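Local coordinates for predicted protease of the collagenase family (Methanopyrus kandleri, PDB 5D88) that is a zinc-binding peptidase of the U32 family with a TIM-barrel fold that hydrolyses peptide bonds, at the interface of chains A and B. Numbering follows the deposited sequence. Chains: chain A/B, Predicted protease of the collagenase family.

The interface of chains A and B. Residues chain A 93, 122-124, 127; chain B 224-225, 228.
B:Tyr225 reaches across the two-fold interface of the deposited dimer, which may or may not be the biological one, and its phenol OH donates a hydrogen bond to carboxylate OD1 of A:Asp122 (2.7 Å). The carboxylate is turned 28° from the phenol ring and meets it at the edge, where OD1 lies close to the ring plane; the hydroxyl comes to the syn side of OD1, though well tilted from the carboxylate plane. From the opposite face of that plane the backbone N of A:Tyr124, in the first turn of helix 123-132, also donates to OD1. The other oxygen, OD2, takes a nearly straight bond from imidazole NE2 of A:His93 (2.8 Å, 176° at H), almost in the plane of the imidazole ring. Held at both oxygens, the carboxylate has little freedom to rotate; with it cut back to an alanine, the B:Tyr225 hydroxyl would probably lose its acceptor across the interface and the A:His93 ring be less firmly fixed.

Beside this network, B:Pro224 CB sits over the face of the A:Tyr124 ring, 3.6 Å from CD1, in a CH-pi contact, while its CG packs against A:His93 CB. Within chain B, this CG also lies over one face of the B:Tyr225 ring, toward its rim.

B:Met228 has CG anti to its own carbonyl carbon (chi1 -75°) and the rest of the chain extended. This carries SD to A:Pro123 CB (3.9 Å) and places methyl CE against backbone N (3.7 Å) and CA of A:Tyr124, with OE1 of A:Glu127 also near it. Alongside, a water joins the two chains, 3.1 Å from carboxylate OE1 of A:Glu127 and 2.6 Å from the carbonyl O of B:Pro224.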
# COMPACT_ATOMS: atom_id res chain seq x y z
N HIS A 93 9.73 -6.36 -10.85
CA HIS A 93 11.07 -5.99 -10.42
C HIS A 93 11.93 -7.22 -10.11
O HIS A 93 13.16 -7.09 -10.04
CB HIS A 93 11.00 -5.07 -9.19
CG HIS A 93 10.23 -3.78 -9.41
ND1 HIS A 93 10.08 -3.21 -10.66
CD2 HIS A 93 9.57 -2.97 -8.55
CE1 HIS A 93 9.36 -2.10 -10.55
NE2 HIS A 93 9.05 -1.92 -9.28
N ASP A 122 6.23 4.64 -7.07
CA ASP A 122 7.15 3.58 -6.70
C ASP A 122 8.54 4.16 -6.47
O ASP A 122 9.09 4.79 -7.38
CB ASP A 122 7.13 2.54 -7.82
CG ASP A 122 7.93 1.27 -7.51
OD1 ASP A 122 8.77 1.24 -6.61
OD2 ASP A 122 7.70 0.26 -8.21
N PRO A 123 9.12 4.00 -5.28
CA PRO A 123 10.47 4.53 -5.02
C PRO A 123 11.52 4.06 -6.00
O PRO A 123 12.50 4.78 -6.29
CB PRO A 123 10.77 3.98 -3.62
CG PRO A 123 9.52 3.60 -3.03
CD PRO A 123 8.54 3.33 -4.11
N TYR A 124 11.38 2.85 -6.52
CA TYR A 124 12.37 2.37 -7.47
C TYR A 124 12.30 3.17 -8.77
O TYR A 124 13.34 3.48 -9.37
CB TYR A 124 12.14 0.88 -7.70
CG TYR A 124 13.08 0.20 -8.65
CD1 TYR A 124 14.46 0.36 -8.56
CD2 TYR A 124 12.59 -0.66 -9.62
CE1 TYR A 124 15.31 -0.32 -9.42
CE2 TYR A 124 13.43 -1.32 -10.49
CZ TYR A 124 14.78 -1.15 -10.38
OH TYR A 124 15.60 -1.82 -11.24
N GLU A 127 14.00 6.52 -8.38
CA GLU A 127 15.45 6.41 -8.45
C GLU A 127 15.93 6.26 -9.89
O GLU A 127 16.89 6.92 -10.31
CB GLU A 127 15.90 5.23 -7.58
CG GLU A 127 17.35 5.19 -7.23
CD GLU A 127 17.63 4.10 -6.20
OE1 GLU A 127 17.08 2.98 -6.35
OE2 GLU A 127 18.35 4.38 -5.24
N PRO B 224 14.72 -4.47 -5.04
CA PRO B 224 15.23 -3.10 -5.23
C PRO B 224 15.09 -2.23 -4.00
O PRO B 224 15.73 -1.17 -3.93
CB PRO B 224 14.39 -2.58 -6.39
CG PRO B 224 13.11 -3.36 -6.31
CD PRO B 224 13.48 -4.71 -5.79
N TYR B 225 14.25 -2.62 -3.05
CA TYR B 225 14.00 -1.86 -1.84
C TYR B 225 15.02 -2.17 -0.76
O TYR B 225 15.21 -1.35 0.15
CB TYR B 225 12.56 -2.14 -1.35
CG TYR B 225 11.54 -1.90 -2.44
CD1 TYR B 225 11.35 -0.64 -2.99
CD2 TYR B 225 10.79 -2.94 -2.95
CE1 TYR B 225 10.45 -0.43 -4.03
CE2 TYR B 225 9.89 -2.72 -3.99
CZ TYR B 225 9.74 -1.47 -4.52
OH TYR B 225 8.84 -1.26 -5.55
N MET B 228 17.74 0.50 -0.02
CA MET B 228 17.26 1.87 0.05
C MET B 228 17.34 2.49 1.44
O MET B 228 17.53 3.71 1.55
CB MET B 228 15.82 1.95 -0.43
CG MET B 228 15.69 1.85 -1.92
SD MET B 228 13.98 2.19 -2.42
CE MET B 228 14.10 1.89 -4.17
O HOH W 1 17.49 0.11 -5.37